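Beta-fructofuranosidase (Bifidobacterium adolescentis, PDB 6NOB) probably hydrolyses terminal beta-fructofuranosidic bonds in sucrose and related sugars, releasing fructose, as a glycoside hydrolase of family 32. Local coordinates at residues A364-G367 with H368-A371; W428-G432 with T433-A437. All blocks are in the same frame, centred on the assembly; numbering follows the deposited sequence.

Contact 1: A364-G367 with H368-A371; sequences ADFG and HQIA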
loop_
_atom_site.group_PDB
_atom_site.type_symbol
_atom_site.label_atom_id
_atom_site.label_comp_id
_atom_site.label_asym_id
_atom_site.label_seq_id
_atom_site.Cartn_x
_atom_site.Cartn_y
_atom_site.Cartn_z
ATOM N N ALA A 364 -3.763 16.363 -15.869
ATOM C CA ALA A 364 -2.337 16.657 -15.867
ATOM C C ALA A 364 -2.071 17.673 -14.769
ATOM O O ALA A 364 -2.805 18.660 -14.645
ATOM C CB ALA A 364 -1.866 17.192 -17.226
ATOM N N ASP A 365 -1.036 17.432 -13.966
ATOM C CA ASP A 365 -0.725 18.280 -12.816
ATOM C C ASP A 365 0.371 19.259 -13.227
ATOM O O ASP A 365 1.560 19.000 -13.046
ATOM C CB ASP A 365 -0.305 17.438 -11.616
ATOM C CG ASP A 365 -0.330 18.221 -10.313
ATOM O OD1 ASP A 365 -0.298 19.470 -10.358
ATOM O OD2 ASP A 365 -0.368 17.586 -9.238
ATOM N N PHE A 366 -0.039 20.403 -13.779
ATOM C CA PHE A 366 0.930 21.430 -14.141
ATOM C C PHE A 366 1.402 22.230 -12.936
ATOM O O PHE A 366 2.492 22.809 -12.983
ATOM C CB PHE A 366 0.349 22.369 -15.199
ATOM C CG PHE A 366 0.664 21.948 -16.602
ATOM C CD1 PHE A 366 -0.132 21.020 -17.256
ATOM C CD2 PHE A 366 1.771 22.461 -17.263
ATOM C CE1 PHE A 366 0.162 20.620 -18.547
ATOM C CE2 PHE A 366 2.071 22.067 -18.552
ATOM C CZ PHE A 366 1.265 21.146 -19.195
ATOM N N GLY A 367 0.614 22.270 -11.859
ATOM C CA GLY A 367 1.103 22.863 -10.628
ATOM C C GLY A 367 2.320 22.144 -10.084
ATOM O O GLY A 367 3.166 22.756 -9.426
ATOM N N HIS A 368 2.435 20.849 -10.359
ATOM C CA HIS A 368 3.567 20.037 -9.935
ATOM C C HIS A 368 4.255 19.402 -11.138
ATOM O O HIS A 368 4.632 18.228 -11.118
ATOM C CB HIS A 368 3.123 18.975 -8.934
ATOM C CG HIS A 368 2.489 19.542 -7.703
ATOM N ND1 HIS A 368 1.130 19.490 -7.473
ATOM C CD2 HIS A 368 3.026 20.191 -6.643
ATOM C CE1 HIS A 368 0.860 20.074 -6.320
ATOM N NE2 HIS A 368 1.992 20.508 -5.796
ATOM N N GLN A 369 4.437 20.185 -12.202
ATOM C CA GLN A 369 5.001 19.650 -13.434
ATOM C C GLN A 369 6.467 19.264 -13.302
ATOM O O GLN A 369 6.974 18.534 -14.161
ATOM C CB GLN A 369 4.826 20.659 -14.568
ATOM C CG GLN A 369 5.782 21.823 -14.529
ATOM C CD GLN A 369 5.847 22.543 -15.858
ATOM O OE1 GLN A 369 5.318 23.646 -16.007
ATOM N NE2 GLN A 369 6.489 21.916 -16.836
ATOM N N ILE A 370 7.162 19.724 -12.259
ATOM C CA ILE A 370 8.541 19.291 -12.069
ATOM C C ILE A 370 8.622 17.872 -11.522
ATOM O O ILE A 370 9.695 17.259 -11.574
ATOM C CB ILE A 370 9.312 20.257 -11.152
ATOM C CG1 ILE A 370 8.645 20.353 -9.780
ATOM C CG2 ILE A 370 9.415 21.631 -11.793
ATOM C CD1 ILE A 370 9.419 21.207 -8.797
ATOM N N ALA A 371 7.525 17.328 -10.997
ATOM C CA ALA A 371 7.522 15.928 -10.600
ATOM C C ALA A 371 7.735 15.044 -11.823
ATOM O O ALA A 371 7.303 15.369 -12.933
ATOM C CB ALA A 371 6.210 15.564 -9.902
#
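Asp365 and His368 face each other across a turn that leaves strand 357-365, a blade strand of the five-bladed beta-propeller that forms the family 32 catalytic domain. They are joined by a His-carboxylate hydrogen bond: His368 ND1 donates to Asp365 OD2 at 3.0 Å, with an angle of 156° at the hydrogen. OD2 lies at the edge of the imidazole, close to the ring plane, where the ND1 hydrogen points. It is approached on its syn side, yet from 30° out of the carboxylate plane, and the two flat groups stand nearly perpendicular. CG of Asp365 is anti to the backbone N (chi1 -165°), which turns the carboxylate so that OD1 lies near His368 N and OD2 near ND1. OD2 also bonds Tyr408 OH, and His368 NE2 bonds Thr316 OG1, so both nitrogens of the ring are engaged and its rotation is fixed.

Weaker bonds hold the backbone of the turn, one of them from the Asp365 side chain. His368 N is shared between Asp365 OD1, at 3.1 Å, and Asp365 O, at 3.4 Å, both with bent geometry. Aspartate suits this place because one short side chain can serve the ring and the peptide N-H together. A further weak bond runs from Gln369 N to Phe366 O, and Ala371 N returns to His368 O in a type I turn.

The remaining contacts are van der Waals. Gly367 O lies over one face of the imidazole. Phe366 suits its buried position because its ring packs edge-to-face with Phe299 and against Val338. Gln369 also touches Val338, and its amide fits a partly exposed residue: CB is 3.5 Å from Phe366 O, and OE1 approaches Phe366 CD2 obliquely at 3.9 Å.

Contact 2: W428-G432 with T433-A437; sequences WCDFG and TGYYA
Asp430, which opens an Asx turn in the connection between two blades of the beta-propeller, from strand 418-428 to strand 435-442, lies against Tyr435. The two side chains cross at about a right angle, but their flat groups are only 24° from parallel. OD2 lies over one face of the phenol ring, 3.7 Å above its plane and displaced toward the rim. Closer still is the methylene: Asp430 CB meets Tyr435 CD2 at 3.5 Å. Both side chains have CG anti to the backbone N (chi1 179° for Tyr435), which brings them together across the bend.

A carboxylate oxygen over an aromatic face would be unfavourable alone, but Arg476 probably offsets this, forming a salt bridge with OD2 and a cation-pi contact with the Tyr435 ring. Ser604 OG also bonds OD2. Tyrosine suits the site because its ring packs on the Asp430 methylene and takes the cation-pi contact from Arg476, while Cys429 adds a small apolar contact, its CB 4.3 Å from Tyr435 CE2. Asp430 OD1 closes the turn: Gly432 N donates to it at 3.0 Å, reaching its anti side 20° out of the carboxylate plane.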
loop_
_atom_site.group_PDB
_atom_site.type_symbol
_atom_site.label_atom_id
_atom_site.label_comp_id
_atom_site.label_asym_id
_atom_site.label_seq_id
_atom_site.Cartn_x
_atom_site.Cartn_y
_atom_site.Cartn_z
ATOM N N TRP A 428 -3.439 17.437 -0.237
ATOM C CA TRP A 428 -2.814 16.166 0.099
ATOM C C TRP A 428 -3.796 15.249 0.819
ATOM O O TRP A 428 -4.629 15.704 1.609
ATOM C CB TRP A 428 -1.585 16.386 0.984
ATOM C CG TRP A 428 -0.511 17.264 0.392
ATOM C CD1 TRP A 428 0.083 18.341 0.986
ATOM C CD2 TRP A 428 0.108 17.128 -0.896
ATOM N NE1 TRP A 428 1.025 18.888 0.147
ATOM C CE2 TRP A 428 1.059 18.162 -1.014
ATOM C CE3 TRP A 428 -0.056 16.238 -1.963
ATOM C CZ2 TRP A 428 1.842 18.329 -2.154
ATOM C CZ3 TRP A 428 0.726 16.404 -3.093
ATOM C CH2 TRP A 428 1.662 17.441 -3.179
ATOM N N CYS A 429 -3.681 13.943 0.552
ATOM C CA CYS A 429 -4.483 12.955 1.270
ATOM C C CYS A 429 -4.014 12.778 2.707
ATOM O O CYS A 429 -4.812 12.413 3.578
ATOM C CB CYS A 429 -4.429 11.601 0.561
ATOM S SG CYS A 429 -5.165 11.537 -1.087
ATOM N N ASP A 430 -2.731 13.014 2.971
ATOM C CA ASP A 430 -2.137 12.720 4.272
ATOM C C ASP A 430 -1.007 13.707 4.515
ATOM O O ASP A 430 -0.057 13.760 3.728
ATOM C CB ASP A 430 -1.623 11.279 4.318
ATOM C CG ASP A 430 -1.321 10.813 5.727
ATOM O OD1 ASP A 430 -0.338 11.305 6.322
ATOM O OD2 ASP A 430 -2.071 9.953 6.237
ATOM N N PHE A 431 -1.101 14.480 5.597
ATOM C CA PHE A 431 -0.138 15.544 5.848
ATOM C C PHE A 431 1.099 15.067 6.604
ATOM O O PHE A 431 1.925 15.896 7.000
ATOM C CB PHE A 431 -0.810 16.720 6.579
ATOM C CG PHE A 431 -1.192 16.446 8.015
ATOM C CD1 PHE A 431 -0.269 16.603 9.042
ATOM C CD2 PHE A 431 -2.494 16.099 8.345
ATOM C CE1 PHE A 431 -0.624 16.372 10.362
ATOM C CE2 PHE A 431 -2.860 15.872 9.664
ATOM C CZ PHE A 431 -1.925 16.007 10.675
ATOM N N GLY A 432 1.255 13.759 6.797
ATOM C CA GLY A 432 2.486 13.221 7.343
ATOM C C GLY A 432 3.494 12.917 6.252
ATOM O O GLY A 432 3.691 13.727 5.342
ATOM N N THR A 433 4.138 11.753 6.321
ATOM C CA THR A 433 5.030 11.319 5.255
ATOM C C THR A 433 5.046 9.799 5.189
ATOM O O THR A 433 4.942 9.115 6.211
ATOM C CB THR A 433 6.457 11.855 5.442
ATOM O OG1 THR A 433 7.249 11.500 4.301
ATOM C CG2 THR A 433 7.097 11.287 6.702
ATOM N N GLY A 434 5.168 9.277 3.969
ATOM C CA GLY A 434 5.268 7.851 3.760
ATOM C C GLY A 434 3.957 7.142 3.510
ATOM O O GLY A 434 3.969 5.937 3.221
ATOM N N TYR A 435 2.829 7.837 3.632
ATOM C CA TYR A 435 1.538 7.290 3.231
ATOM C C TYR A 435 1.483 7.333 1.710
ATOM O O TYR A 435 1.352 8.408 1.115
ATOM C CB TYR A 435 0.405 8.089 3.868
ATOM C CG TYR A 435 -0.984 7.631 3.494
ATOM C CD1 TYR A 435 -1.576 6.548 4.134
ATOM C CD2 TYR A 435 -1.716 8.297 2.519
ATOM C CE1 TYR A 435 -2.854 6.130 3.802
ATOM C CE2 TYR A 435 -2.995 7.892 2.188
ATOM C CZ TYR A 435 -3.559 6.806 2.829
ATOM O OH TYR A 435 -4.831 6.399 2.493
ATOM N N TYR A 436 1.603 6.169 1.077
ATOM C CA TYR A 436 1.914 6.106 -0.342
ATOM C C TYR A 436 1.101 5.009 -1.014
ATOM O O TYR A 436 0.537 4.129 -0.357
ATOM C CB TYR A 436 3.416 5.857 -0.558
ATOM C CG TYR A 436 3.922 6.231 -1.929
ATOM C CD1 TYR A 436 4.022 7.561 -2.313
ATOM C CD2 TYR A 436 4.307 5.253 -2.838
ATOM C CE1 TYR A 436 4.484 7.907 -3.567
ATOM C CE2 TYR A 436 4.773 5.590 -4.093
ATOM C CZ TYR A 436 4.856 6.919 -4.452
ATOM O OH TYR A 436 5.317 7.262 -5.702
ATOM N N ALA A 437 1.047 5.086 -2.345
ATOM C CA ALA A 437 0.505 4.020 -3.188
ATOM C C ALA A 437 -0.947 3.702 -2.835
ATOM O O ALA A 437 -1.323 2.546 -2.628
ATOM C CB ALA A 437 1.380 2.767 -3.100
#

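How the contacts relate
Both contacts are buried turns between propeller sheets, and each relies on an aspartate gripping nearby backbone. Contact 1, about 23 Å from the chain centre, lies in the passage from the sheet of strand 357-365 to that of strand 385-396 and pairs carboxylate with imidazole directly. Contact 2, about 11 Å from that centre, leaves this second sheet through strand 418-428 for the sheet of strand 435-442, and reaches Ser604 in the C-terminal beta-sandwich; here an arginine meets the carboxylate's charge. The contact centres are about 18 Å apart, yet the two touch: His368 NE2 packs 4.0 Å from CH2 of Trp428, which opens contact 2.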